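Local coordinates for protein lipase (PDB 2ORY) that catalyses the hydrolysis of triacylglycerols as a cold-adapted class 3 lipase of the alpha/beta-hydrolase superfamily, at residues Y219-L224 / Q285-T290; K111-A116 / R121-S126; Q7-F12 / K167-G172; T171-G176 / V314-L319; S13-Y18 / M72-Q77. All coordinates share one frame; numbering follows the deposited sequence.

Interaction 1: residues Y219-L224 / Q285-T290; sequences YFDDCL and QIKAET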
# COMPACT_ATOMS: atom_id res chain seq x y z
N TYR A 219 -10.43 12.78 -9.65
CA TYR A 219 -9.83 13.94 -9.03
C TYR A 219 -8.37 13.61 -8.73
O TYR A 219 -7.46 14.40 -9.00
CB TYR A 219 -10.55 14.30 -7.75
CG TYR A 219 -9.86 15.39 -6.99
CD1 TYR A 219 -9.78 16.69 -7.49
CD2 TYR A 219 -9.25 15.11 -5.76
CE1 TYR A 219 -9.12 17.69 -6.78
CE2 TYR A 219 -8.58 16.11 -5.06
CZ TYR A 219 -8.52 17.39 -5.57
OH TYR A 219 -7.83 18.36 -4.88
N PHE A 220 -8.13 12.43 -8.15
CA PHE A 220 -6.75 12.01 -7.84
C PHE A 220 -5.84 12.07 -9.09
O PHE A 220 -4.71 12.58 -9.02
CB PHE A 220 -6.74 10.57 -7.30
CG PHE A 220 -5.37 10.06 -6.99
CD1 PHE A 220 -4.84 10.22 -5.71
CD2 PHE A 220 -4.60 9.46 -7.97
CE1 PHE A 220 -3.55 9.79 -5.42
CE2 PHE A 220 -3.30 9.02 -7.69
CZ PHE A 220 -2.78 9.18 -6.41
N ASP A 221 -6.31 11.54 -10.21
CA ASP A 221 -5.54 11.54 -11.45
C ASP A 221 -5.17 12.95 -11.88
O ASP A 221 -4.00 13.25 -12.18
CB ASP A 221 -6.33 10.86 -12.57
CG ASP A 221 -6.39 9.35 -12.40
OD1 ASP A 221 -5.75 8.84 -11.45
OD2 ASP A 221 -7.07 8.69 -13.22
N ASP A 222 -6.16 13.82 -11.89
CA ASP A 222 -5.95 15.20 -12.26
C ASP A 222 -4.97 15.90 -11.32
O ASP A 222 -4.27 16.82 -11.72
CB ASP A 222 -7.29 15.95 -12.29
CG ASP A 222 -7.18 17.32 -12.89
OD1 ASP A 222 -7.04 18.31 -12.14
OD2 ASP A 222 -7.20 17.41 -14.13
N CYS A 223 -4.89 15.43 -10.07
CA CYS A 223 -3.97 16.04 -9.09
C CYS A 223 -2.54 15.52 -9.10
O CYS A 223 -1.61 16.31 -8.97
CB CYS A 223 -4.52 15.89 -7.68
SG CYS A 223 -5.90 16.92 -7.36
N LEU A 224 -2.36 14.20 -9.21
CA LEU A 224 -1.00 13.65 -9.24
C LEU A 224 -0.48 13.42 -10.64
O LEU A 224 0.75 13.43 -10.86
CB LEU A 224 -0.91 12.35 -8.46
CG LEU A 224 -0.89 12.62 -6.96
CD1 LEU A 224 -2.31 12.75 -6.46
CD2 LEU A 224 -0.17 11.51 -6.25
N GLN A 285 -10.35 2.32 -10.01
CA GLN A 285 -8.91 2.39 -9.79
C GLN A 285 -8.41 3.78 -10.19
O GLN A 285 -8.97 4.40 -11.08
CB GLN A 285 -8.27 1.33 -10.68
CG GLN A 285 -7.11 0.50 -10.14
CD GLN A 285 -7.00 0.40 -8.62
OE1 GLN A 285 -6.68 1.38 -7.96
NE2 GLN A 285 -7.23 -0.80 -8.08
N ILE A 286 -7.38 4.26 -9.48
CA ILE A 286 -6.73 5.53 -9.79
C ILE A 286 -5.80 5.11 -10.92
O ILE A 286 -5.37 3.95 -10.94
CB ILE A 286 -5.87 6.06 -8.60
CG1 ILE A 286 -4.93 4.95 -8.11
CG2 ILE A 286 -6.76 6.57 -7.48
CD1 ILE A 286 -4.01 5.37 -6.96
N LYS A 287 -5.47 6.02 -11.83
CA LYS A 287 -4.63 5.67 -12.98
C LYS A 287 -5.12 4.32 -13.50
O LYS A 287 -4.36 3.37 -13.65
CB LYS A 287 -3.15 5.61 -12.59
CG LYS A 287 -2.64 6.83 -11.82
CD LYS A 287 -2.78 8.16 -12.59
CE LYS A 287 -2.01 8.15 -13.90
NZ LYS A 287 -0.54 8.09 -13.70
N ALA A 288 -6.41 4.24 -13.76
CA ALA A 288 -7.03 3.01 -14.24
C ALA A 288 -6.57 2.53 -15.62
O ALA A 288 -6.75 1.36 -15.96
CB ALA A 288 -8.55 3.16 -14.23
N GLU A 289 -5.98 3.41 -16.42
CA GLU A 289 -5.54 3.00 -17.75
C GLU A 289 -4.10 2.51 -17.74
O GLU A 289 -3.59 2.06 -18.77
CB GLU A 289 -5.66 4.16 -18.75
CG GLU A 289 -7.02 4.84 -18.80
CD GLU A 289 -7.04 6.13 -17.99
OE1 GLU A 289 -7.93 6.97 -18.25
OE2 GLU A 289 -6.17 6.31 -17.11
N THR A 290 -3.44 2.61 -16.60
CA THR A 290 -2.06 2.17 -16.51
C THR A 290 -1.93 0.68 -16.83
O THR A 290 -2.69 -0.14 -16.32
CB THR A 290 -1.50 2.41 -15.10
OG1 THR A 290 -1.40 3.82 -14.86
CG2 THR A 290 -0.12 1.77 -14.97
O HOH W 1 -8.17 6.21 -13.05
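F220 and D221, neighbours on helix 214-224, meet I286 and K287 and so fasten a long loop, running between helices 265-278 and 304-319, to one helix of the alpha/beta-hydrolase fold. K287 also opens a type I beta turn that runs to T290. The F220 ring carries the apolar half. Its CG stands anti to the backbone N (chi1 179°), which swings the ring toward the loop, and I286 lays both its branches along it at a slant. I286 CG2 lies 3.6 Å from F220 CD2, while I286 CD1 makes an off-centre CH-pi contact 4.3 Å from the centre of the F220 ring; L224 CD1 sits over the opposite face. The D221 carboxylate carries the polar half. OD1 of D221 accepts the backbone N-H of K287 on its syn lone pair, at 2.9 Å and 159°. D221 OD1 also lies at the edge of the F220 ring, near its plane, and 3.3 Å from K287 CD. The lysine chain bends at three successive torsions and carries its ammonium group past D221 to the carbonyls of G225 and C228. R230 bonds to K287 O from elsewhere in the fold. One water completes the grip: it donates to D221 OD2 at 2.7 Å and to Q285 O at 2.8 Å, and accepts from A288 N at 2.7 Å.

Interaction 2: residues K111-A116 / R121-S126; sequences KKWPYA and RILKIS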
# COMPACT_ATOMS: atom_id res chain seq x y z
N LYS A 111 -17.69 7.60 2.63
CA LYS A 111 -17.58 8.97 3.15
C LYS A 111 -17.07 9.92 2.06
O LYS A 111 -16.21 9.56 1.25
CB LYS A 111 -16.64 9.01 4.37
CG LYS A 111 -17.35 8.72 5.69
CD LYS A 111 -16.42 8.83 6.89
CE LYS A 111 -17.20 8.90 8.21
NZ LYS A 111 -18.12 7.74 8.41
N LYS A 112 -17.60 11.13 2.04
CA LYS A 112 -17.16 12.05 1.02
C LYS A 112 -15.76 12.49 1.39
O LYS A 112 -15.44 12.65 2.57
CB LYS A 112 -18.11 13.26 0.91
CG LYS A 112 -18.08 14.19 2.10
CD LYS A 112 -18.06 15.66 1.67
CE LYS A 112 -19.32 16.06 0.91
NZ LYS A 112 -19.16 17.42 0.28
N TRP A 113 -14.91 12.62 0.37
CA TRP A 113 -13.54 13.05 0.55
C TRP A 113 -13.62 14.40 1.27
O TRP A 113 -14.24 15.35 0.79
CB TRP A 113 -12.87 13.22 -0.81
CG TRP A 113 -11.45 13.66 -0.75
CD1 TRP A 113 -10.93 14.81 -1.27
CD2 TRP A 113 -10.34 12.94 -0.19
NE1 TRP A 113 -9.56 14.84 -1.08
CE2 TRP A 113 -9.18 13.71 -0.42
CE3 TRP A 113 -10.22 11.71 0.48
CZ2 TRP A 113 -7.90 13.29 -0.01
CZ3 TRP A 113 -8.95 11.29 0.90
CH2 TRP A 113 -7.81 12.08 0.65
N PRO A 114 -13.01 14.48 2.46
CA PRO A 114 -13.08 15.74 3.20
C PRO A 114 -12.10 16.86 2.88
O PRO A 114 -12.27 17.97 3.38
CB PRO A 114 -12.97 15.27 4.66
CG PRO A 114 -12.13 14.05 4.58
CD PRO A 114 -12.54 13.37 3.30
N TYR A 115 -11.12 16.62 2.02
CA TYR A 115 -10.13 17.65 1.76
C TYR A 115 -10.19 18.43 0.45
O TYR A 115 -9.31 19.22 0.18
CB TYR A 115 -8.72 17.06 1.94
CG TYR A 115 -8.61 16.27 3.22
CD1 TYR A 115 -8.62 14.87 3.21
CD2 TYR A 115 -8.54 16.92 4.44
CE1 TYR A 115 -8.57 14.15 4.39
CE2 TYR A 115 -8.50 16.21 5.62
CZ TYR A 115 -8.51 14.82 5.59
OH TYR A 115 -8.49 14.14 6.77
N ALA A 116 -11.21 18.19 -0.36
CA ALA A 116 -11.38 18.91 -1.61
C ALA A 116 -12.73 18.60 -2.23
O ALA A 116 -13.30 17.52 -2.02
CB ALA A 116 -10.27 18.55 -2.60
N ARG A 121 -19.35 17.14 -8.95
CA ARG A 121 -18.76 15.82 -8.68
C ARG A 121 -18.99 15.42 -7.22
O ARG A 121 -19.10 16.28 -6.34
CB ARG A 121 -17.25 15.81 -8.97
CG ARG A 121 -16.89 16.20 -10.39
CD ARG A 121 -17.44 15.21 -11.42
NE ARG A 121 -17.22 15.69 -12.78
CZ ARG A 121 -17.57 15.04 -13.88
NH1 ARG A 121 -18.18 13.86 -13.79
NH2 ARG A 121 -17.34 15.57 -15.08
N ILE A 122 -19.07 14.12 -6.96
CA ILE A 122 -19.27 13.63 -5.61
C ILE A 122 -18.14 12.65 -5.31
O ILE A 122 -18.24 11.46 -5.60
CB ILE A 122 -20.62 12.89 -5.46
CG1 ILE A 122 -21.79 13.86 -5.68
CG2 ILE A 122 -20.74 12.33 -4.07
CD1 ILE A 122 -22.00 14.25 -7.11
N LEU A 123 -17.05 13.17 -4.74
CA LEU A 123 -15.89 12.36 -4.39
C LEU A 123 -16.14 11.63 -3.10
O LEU A 123 -16.47 12.24 -2.09
CB LEU A 123 -14.65 13.24 -4.19
CG LEU A 123 -14.09 14.00 -5.39
CD1 LEU A 123 -15.16 14.89 -5.99
CD2 LEU A 123 -12.88 14.81 -4.94
N LYS A 124 -15.99 10.31 -3.14
CA LYS A 124 -16.20 9.49 -1.96
C LYS A 124 -15.20 8.35 -1.87
O LYS A 124 -14.76 7.79 -2.88
CB LYS A 124 -17.62 8.92 -1.96
CG LYS A 124 -18.70 9.94 -1.69
CD LYS A 124 -20.08 9.29 -1.62
CE LYS A 124 -21.18 10.33 -1.38
NZ LYS A 124 -22.54 9.74 -1.39
N ILE A 125 -14.84 8.03 -0.64
CA ILE A 125 -13.93 6.93 -0.36
C ILE A 125 -14.67 5.95 0.54
O ILE A 125 -15.63 6.31 1.22
CB ILE A 125 -12.66 7.44 0.34
CG1 ILE A 125 -13.03 8.22 1.60
CG2 ILE A 125 -11.85 8.29 -0.61
CD1 ILE A 125 -11.83 8.65 2.41
N SER A 126 -14.24 4.69 0.54
CA SER A 126 -14.88 3.70 1.39
C SER A 126 -14.56 4.07 2.84
O SER A 126 -13.55 4.71 3.10
CB SER A 126 -14.29 2.32 1.12
OG SER A 126 -12.93 2.29 1.55
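K111 and I125 form an antiparallel hydrogen-bonded pair, each N reaching the other's O at 2.8 Å, and beside them K112 and K124 form a non-hydrogen-bonded pair whose CA atoms come within 4.0 Å. A third bond, W113 N to L123 O at 2.9 Å, is less regular: the donor stands 47° above the carbonyl plane, where the chain is leaving the strand. K112 and K124 share one face, and K124 CG rests 3.8 Å from K112 CA before the two ammonium ends part. These are the two short strands of a beta hairpin, 110-112 and 124-126, set apart from the central sheet of the lipase. K111 and I125 occupy the other face. W113 sends its indole between L123 and I125. On one flank W113 CB touches L123 CB at 3.8 Å; on the other W113 CE3 lies 3.9 Å from I125 CG2, and I125 CD1 sits at the indole edge, near its plane. Y115 CD1 lies over one indole face, offset toward the rim. F216 of helix 214-224 meets the same indole edge-to-face, and W113 NE1 is hydrogen-bonded to D189 OD2 at the end of helix 175-189.

Interaction 3: residues Q7-F12 / K167-G172; sequences QLMLAF and KICVTG
M9 on helix 5-15 drops its side chain onto C169 and T171 of strand 166-173, a parallel strand in the central sheet of the alpha/beta-hydrolase fold that leads into the probable nucleophile elbow. The short helix and strand axes pass 7.6 Å apart at a crossing angle of -58°. Followed outward, M9 CB first lies 3.6 Å from T171 OG1. M9 CG then comes 3.9 Å from C169 SG. The sulfur keeps the same partner, M9 SD standing 3.8 Å from C169 SG. Bends at chi2 and chi3 turn the methyl toward the strand, but M9 CE is modelled too close to T171 CG2 for two carbons, so its exact place is doubtful. F12, one helical turn on, adds a looser touch, F12 CB lying 4.2 Å from T171 CG2. The hydroxyl beneath M9 CB is held elsewhere: T171 OG1 is hydrogen-bonded to I204 O on the adjoining strand and to S13 OG on the helix.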
# COMPACT_ATOMS: atom_id res chain seq x y z
N GLN A 7 11.70 0.39 -8.39
CA GLN A 7 12.33 -0.74 -7.72
C GLN A 7 12.74 -0.34 -6.30
O GLN A 7 12.67 -1.14 -5.36
CB GLN A 7 13.57 -1.19 -8.49
CG GLN A 7 13.27 -1.68 -9.89
CD GLN A 7 14.53 -2.06 -10.63
OE1 GLN A 7 15.37 -1.21 -10.92
NE2 GLN A 7 14.68 -3.34 -10.92
N LEU A 8 13.18 0.90 -6.15
CA LEU A 8 13.59 1.36 -4.84
C LEU A 8 12.41 1.40 -3.90
O LEU A 8 12.50 0.91 -2.79
CB LEU A 8 14.23 2.75 -4.93
CG LEU A 8 14.72 3.32 -3.61
CD1 LEU A 8 15.81 2.42 -3.03
CD2 LEU A 8 15.27 4.72 -3.85
N MET A 9 11.31 2.00 -4.35
CA MET A 9 10.11 2.08 -3.53
C MET A 9 9.52 0.68 -3.23
O MET A 9 8.85 0.50 -2.21
CB MET A 9 9.06 2.95 -4.24
CG MET A 9 9.48 4.41 -4.46
SD MET A 9 10.14 5.27 -3.01
CE MET A 9 8.74 5.61 -2.16
N LEU A 10 9.75 -0.29 -4.10
CA LEU A 10 9.26 -1.65 -3.87
C LEU A 10 10.02 -2.18 -2.66
O LEU A 10 9.46 -2.86 -1.81
CB LEU A 10 9.57 -2.56 -5.07
CG LEU A 10 9.09 -4.01 -4.87
CD1 LEU A 10 7.56 -4.01 -4.87
CD2 LEU A 10 9.62 -4.92 -5.97
N ALA A 11 11.31 -1.84 -2.60
CA ALA A 11 12.17 -2.25 -1.49
C ALA A 11 11.69 -1.65 -0.17
O ALA A 11 11.71 -2.32 0.86
CB ALA A 11 13.62 -1.82 -1.78
N PHE A 12 11.28 -0.39 -0.19
CA PHE A 12 10.81 0.25 1.02
C PHE A 12 9.44 -0.29 1.41
O PHE A 12 9.14 -0.44 2.59
CB PHE A 12 10.70 1.76 0.83
CG PHE A 12 12.03 2.47 0.85
CD1 PHE A 12 12.47 3.18 -0.26
CD2 PHE A 12 12.81 2.45 2.00
CE1 PHE A 12 13.68 3.87 -0.23
CE2 PHE A 12 14.02 3.13 2.05
CZ PHE A 12 14.46 3.85 0.93
N LYS A 167 11.12 16.99 -1.09
CA LYS A 167 10.64 16.02 -2.05
C LYS A 167 10.15 14.85 -1.19
O LYS A 167 10.85 14.39 -0.29
CB LYS A 167 11.81 15.62 -2.94
CG LYS A 167 11.61 14.50 -3.92
CD LYS A 167 12.98 13.88 -4.23
CE LYS A 167 13.01 13.09 -5.53
NZ LYS A 167 13.00 14.01 -6.70
N ILE A 168 8.93 14.40 -1.43
CA ILE A 168 8.41 13.28 -0.67
C ILE A 168 7.73 12.29 -1.59
O ILE A 168 6.90 12.68 -2.39
CB ILE A 168 7.38 13.72 0.41
CG1 ILE A 168 8.07 14.59 1.46
CG2 ILE A 168 6.73 12.49 1.07
CD1 ILE A 168 7.23 14.89 2.68
N CYS A 169 8.12 11.02 -1.50
CA CYS A 169 7.47 9.96 -2.26
C CYS A 169 6.73 9.09 -1.23
O CYS A 169 7.31 8.68 -0.23
CB CYS A 169 8.48 9.11 -3.02
SG CYS A 169 7.68 7.91 -4.13
N VAL A 170 5.44 8.85 -1.44
CA VAL A 170 4.68 8.02 -0.51
C VAL A 170 4.45 6.69 -1.21
O VAL A 170 3.89 6.65 -2.30
CB VAL A 170 3.31 8.66 -0.17
CG1 VAL A 170 2.67 7.90 1.00
CG2 VAL A 170 3.48 10.17 0.12
N THR A 171 4.91 5.61 -0.59
CA THR A 171 4.77 4.29 -1.19
C THR A 171 4.19 3.26 -0.21
O THR A 171 4.15 3.47 1.01
CB THR A 171 6.14 3.80 -1.72
OG1 THR A 171 5.95 2.66 -2.54
CG2 THR A 171 7.06 3.43 -0.57
N GLY A 172 3.74 2.13 -0.76
CA GLY A 172 3.16 1.09 0.06
C GLY A 172 2.63 -0.01 -0.82
O GLY A 172 2.33 0.22 -2.00

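Interaction 4: residues T171-G176 / V314-L319; sequences TGHSKG and VGYPEL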
# COMPACT_ATOMS: atom_id res chain seq x y z
N THR A 171 4.91 5.61 -0.59
CA THR A 171 4.77 4.29 -1.19
C THR A 171 4.19 3.26 -0.21
O THR A 171 4.15 3.47 1.01
CB THR A 171 6.14 3.80 -1.72
OG1 THR A 171 5.95 2.66 -2.54
CG2 THR A 171 7.06 3.43 -0.57
N GLY A 172 3.74 2.13 -0.76
CA GLY A 172 3.16 1.09 0.06
C GLY A 172 2.63 -0.01 -0.82
O GLY A 172 2.33 0.22 -2.00
N HIS A 173 2.51 -1.21 -0.25
CA HIS A 173 2.03 -2.41 -0.94
C HIS A 173 0.74 -2.96 -0.30
O HIS A 173 0.55 -2.84 0.90
CB HIS A 173 3.13 -3.49 -0.90
CG HIS A 173 2.72 -4.83 -1.41
ND1 HIS A 173 2.18 -5.81 -0.61
CD2 HIS A 173 2.78 -5.36 -2.66
CE1 HIS A 173 1.92 -6.88 -1.33
NE2 HIS A 173 2.28 -6.64 -2.58
N SER A 174 -0.12 -3.56 -1.12
CA SER A 174 -1.37 -4.15 -0.62
C SER A 174 -2.28 -3.05 -0.07
O SER A 174 -2.52 -2.05 -0.75
CB SER A 174 -1.04 -5.20 0.46
OG SER A 174 -2.16 -6.01 0.80
N LYS A 175 -2.82 -3.22 1.14
CA LYS A 175 -3.62 -2.15 1.71
C LYS A 175 -2.77 -0.86 1.70
O LYS A 175 -3.29 0.25 1.55
CB LYS A 175 -4.00 -2.48 3.16
CG LYS A 175 -5.27 -3.29 3.31
CD LYS A 175 -5.62 -3.43 4.79
CE LYS A 175 -7.03 -3.97 4.98
NZ LYS A 175 -7.38 -4.16 6.42
N GLY A 176 -1.46 -1.04 1.84
CA GLY A 176 -0.53 0.08 1.84
C GLY A 176 -0.49 0.80 0.50
O GLY A 176 -0.08 1.97 0.42
N VAL A 314 4.78 -12.51 -3.90
CA VAL A 314 5.99 -12.86 -4.62
C VAL A 314 6.04 -12.23 -6.00
O VAL A 314 7.10 -11.86 -6.50
CB VAL A 314 6.12 -14.40 -4.76
CG1 VAL A 314 7.47 -14.75 -5.35
CG2 VAL A 314 5.98 -15.05 -3.42
N GLY A 315 4.86 -12.07 -6.61
CA GLY A 315 4.75 -11.52 -7.94
C GLY A 315 5.52 -10.25 -8.26
O GLY A 315 6.25 -10.19 -9.26
N TYR A 316 5.37 -9.24 -7.42
CA TYR A 316 6.03 -7.96 -7.65
C TYR A 316 7.55 -8.02 -7.71
O TYR A 316 8.14 -7.59 -8.70
CB TYR A 316 5.53 -6.93 -6.63
CG TYR A 316 4.04 -6.67 -6.83
CD1 TYR A 316 3.09 -7.57 -6.36
CD2 TYR A 316 3.60 -5.61 -7.62
CE1 TYR A 316 1.72 -7.43 -6.69
CE2 TYR A 316 2.23 -5.46 -7.95
CZ TYR A 316 1.30 -6.38 -7.48
OH TYR A 316 -0.03 -6.26 -7.83
N PRO A 317 8.22 -8.53 -6.66
CA PRO A 317 9.68 -8.59 -6.72
C PRO A 317 10.16 -9.49 -7.86
O PRO A 317 11.26 -9.33 -8.38
CB PRO A 317 10.08 -9.13 -5.35
CG PRO A 317 8.87 -9.90 -4.91
CD PRO A 317 7.72 -9.05 -5.38
N GLU A 318 9.31 -10.43 -8.26
CA GLU A 318 9.68 -11.33 -9.34
C GLU A 318 9.58 -10.69 -10.71
O GLU A 318 10.52 -10.75 -11.51
CB GLU A 318 8.83 -12.59 -9.27
CG GLU A 318 9.02 -13.53 -10.43
CD GLU A 318 8.71 -14.97 -10.08
OE1 GLU A 318 9.63 -15.66 -9.58
OE2 GLU A 318 7.55 -15.41 -10.28
N LEU A 319 8.45 -10.05 -10.99
CA LEU A 319 8.24 -9.40 -12.27
C LEU A 319 9.08 -8.12 -12.44
O LEU A 319 9.17 -7.56 -13.53
CB LEU A 319 6.76 -9.06 -12.44
CG LEU A 319 5.78 -10.24 -12.43
CD1 LEU A 319 4.35 -9.73 -12.45
CD2 LEU A 319 6.04 -11.14 -13.65
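H173 and Y316 meet through their rings alone, the edge of the imidazole turned toward the face of the phenol. The planes stand at 81° with centroids 5.5 Å apart, a T-shaped pair in which H173 NE2 approaches Y316 CD1 to 4.0 Å. Both rings are buried and firmly set. A chi1 of 173° extends the H173 imidazole toward the tyrosine, where ND1 is hydrogen-bonded to Y17 OH and NE2 to H312 O, two bonds that fix the rotation of the ring. Y316 OH is tied to D236 OD2 and N233 N, which pins the far end of the phenol. H173 lies in the strand-turn-helix of the GxSxG motif, and S174 after it has the strained backbone (phi 65°) expected of a nucleophile elbow. S174 OG is hydrogen-bonded to H312 NE2, consistent with a Ser-His-Asp triad of S174, H312 and D236. Y316 thus reaches from the kinked helix 304-319 to touch a neighbour of the probable nucleophile and to bond the probable triad acid. Beyond the rings the contact is loose: the nearest CA atoms, those of H173 and Y316, are 9.6 Å apart. At the two far ends, K175 on one segment and E318 and L319 on the other are partly exposed and make no contact across; K175 NZ reaches F68 O instead, and E318 OE2 reaches Y310 OH.

Interaction 5: residues S13-Y18 / M72-Q77; sequences SYMSYY and MMYVIQ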
# COMPACT_ATOMS: atom_id res chain seq x y z
N SER A 13 8.62 -0.58 0.40
CA SER A 13 7.29 -1.10 0.66
C SER A 13 7.41 -2.47 1.32
O SER A 13 6.64 -2.78 2.24
CB SER A 13 6.49 -1.23 -0.63
OG SER A 13 6.04 0.04 -1.08
N TYR A 14 8.37 -3.27 0.87
CA TYR A 14 8.54 -4.61 1.44
C TYR A 14 9.26 -4.65 2.77
O TYR A 14 8.99 -5.53 3.60
CB TYR A 14 9.22 -5.55 0.43
CG TYR A 14 8.21 -6.20 -0.50
CD1 TYR A 14 7.36 -5.41 -1.29
CD2 TYR A 14 8.07 -7.59 -0.57
CE1 TYR A 14 6.39 -5.98 -2.11
CE2 TYR A 14 7.10 -8.18 -1.40
CZ TYR A 14 6.26 -7.37 -2.17
OH TYR A 14 5.28 -7.91 -2.99
N MET A 15 10.15 -3.69 3.00
CA MET A 15 10.86 -3.61 4.27
C MET A 15 9.83 -3.29 5.37
O MET A 15 10.06 -3.57 6.54
CB MET A 15 11.92 -2.51 4.21
CG MET A 15 12.85 -2.47 5.43
SD MET A 15 14.14 -1.20 5.27
CE MET A 15 13.27 0.24 5.77
N SER A 16 8.71 -2.69 4.96
CA SER A 16 7.62 -2.34 5.87
C SER A 16 7.04 -3.57 6.55
O SER A 16 6.50 -3.48 7.65
CB SER A 16 6.49 -1.67 5.09
OG SER A 16 6.98 -0.58 4.35
N TYR A 17 7.13 -4.70 5.87
CA TYR A 17 6.58 -5.94 6.37
C TYR A 17 7.35 -6.69 7.46
O TYR A 17 6.88 -7.72 7.96
CB TYR A 17 6.29 -6.88 5.19
CG TYR A 17 5.08 -6.45 4.38
CD1 TYR A 17 5.16 -6.24 3.01
CD2 TYR A 17 3.84 -6.25 5.01
CE1 TYR A 17 4.04 -5.83 2.27
CE2 TYR A 17 2.72 -5.84 4.28
CZ TYR A 17 2.83 -5.63 2.92
OH TYR A 17 1.72 -5.24 2.20
N TYR A 18 8.52 -6.19 7.86
CA TYR A 18 9.26 -6.88 8.90
C TYR A 18 8.39 -6.99 10.13
O TYR A 18 7.73 -6.03 10.51
CB TYR A 18 10.55 -6.14 9.24
CG TYR A 18 11.74 -6.62 8.44
CD1 TYR A 18 12.48 -5.75 7.66
CD2 TYR A 18 12.13 -7.96 8.50
CE1 TYR A 18 13.59 -6.18 6.95
CE2 TYR A 18 13.24 -8.40 7.80
CZ TYR A 18 13.97 -7.51 7.03
OH TYR A 18 15.08 -7.93 6.34
N MET A 72 1.10 0.17 9.84
CA MET A 72 2.41 0.70 10.21
C MET A 72 2.87 1.74 9.19
O MET A 72 2.65 1.59 7.99
CB MET A 72 3.45 -0.41 10.28
CG MET A 72 4.81 0.05 10.86
SD MET A 72 5.95 0.87 9.68
CE MET A 72 6.94 -0.49 9.19
N MET A 73 3.50 2.80 9.68
CA MET A 73 4.02 3.84 8.80
C MET A 73 5.32 4.38 9.37
O MET A 73 5.48 4.49 10.59
CB MET A 73 3.00 4.97 8.63
CG MET A 73 3.48 6.16 7.77
SD MET A 73 2.13 7.24 7.37
CE MET A 73 1.71 7.88 9.02
N TYR A 74 6.27 4.67 8.47
CA TYR A 74 7.55 5.26 8.86
C TYR A 74 8.01 6.17 7.72
O TYR A 74 7.44 6.15 6.61
CB TYR A 74 8.61 4.18 9.17
CG TYR A 74 9.05 3.31 8.00
CD1 TYR A 74 10.27 3.53 7.38
CD2 TYR A 74 8.23 2.31 7.49
CE1 TYR A 74 10.66 2.77 6.27
CE2 TYR A 74 8.60 1.55 6.38
CZ TYR A 74 9.81 1.79 5.77
OH TYR A 74 10.17 1.09 4.64
N VAL A 75 9.00 7.00 8.02
CA VAL A 75 9.57 7.92 7.04
C VAL A 75 11.10 7.75 6.98
O VAL A 75 11.77 7.80 8.01
CB VAL A 75 9.25 9.39 7.41
CG1 VAL A 75 9.73 10.31 6.31
CG2 VAL A 75 7.75 9.56 7.65
N ILE A 76 11.63 7.55 5.77
CA ILE A 76 13.08 7.39 5.58
C ILE A 76 13.57 8.67 4.91
O ILE A 76 12.92 9.17 3.99
CB ILE A 76 13.46 6.23 4.61
CG1 ILE A 76 12.67 4.97 4.94
CG2 ILE A 76 14.95 5.95 4.68
CD1 ILE A 76 11.30 4.96 4.26
N GLN A 77 14.70 9.19 5.36
CA GLN A 77 15.26 10.39 4.77
C GLN A 77 16.63 10.06 4.18
O GLN A 77 17.45 9.42 4.84
CB GLN A 77 15.43 11.49 5.83
CG GLN A 77 16.12 12.74 5.31
CD GLN A 77 16.31 13.81 6.37
OE1 GLN A 77 16.70 14.94 6.07
NE2 GLN A 77 16.05 13.46 7.63
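M15 and Y74 make the apolar part of this contact, their side chains crossing at about a right angle. The M15 chain runs out extended and bends at chi3 (82°), which brings M15 CE to 3.7 Å from Y74 CE1 and 3.4 Å from Y74 OH. A second methionine methyl packs on backbone: M72 CE lies 3.4 Å from S16 O and 3.9 Å from S16 CA, its chain folded at chi2 and chi3. The polar atoms meet without a hydrogen bond between the segments. S16 OG sits at the edge of the Y74 ring, near its plane and 3.4 Å from Y74 CE2. S16 OG is also 3.6 Å from Y74 OH, and the two hydroxyls converge on one acceptor, since each is hydrogen-bonded to F12 O. One carbonyl near the end of helix 5-15 therefore ties the serine and the strand tyrosine together. S16 O has a weak bond from R90 NH1. In the alpha/beta-hydrolase fold this joins the end of the N-terminal helix and its type I turn, M15 to Y18, to strand 66-78, which lies between strands 52-63 and 84-90; M37 of helix 30-43 touches both M72 and Y74, and A40 touches M15.

How the interactions relate
Interactions 3, 4 and 5 cluster near the centre of the fold, their centres 9 to 13 Å apart. Helix 5-15 serves interactions 3 and 5, strand 166-173 serves 3 and 4, and all three reach the central sheet. S13 and T171 connect 3 with 5, Y17 and H173 connect 4 with 5, and L10 packs on Y316 and P317 to join 3 to 4. Interactions 1 and 2 lie farther out, 15 Å apart between centres and joined by Y219, which packs on A116 and L123. Along the chain, interactions 5 and 2 nest inside the loop closed by 3, and interaction 1 inside that closed by 4. Interactions 3 to 5 bring the N-terminal helix and late helix 304-319 together beside the probable active site.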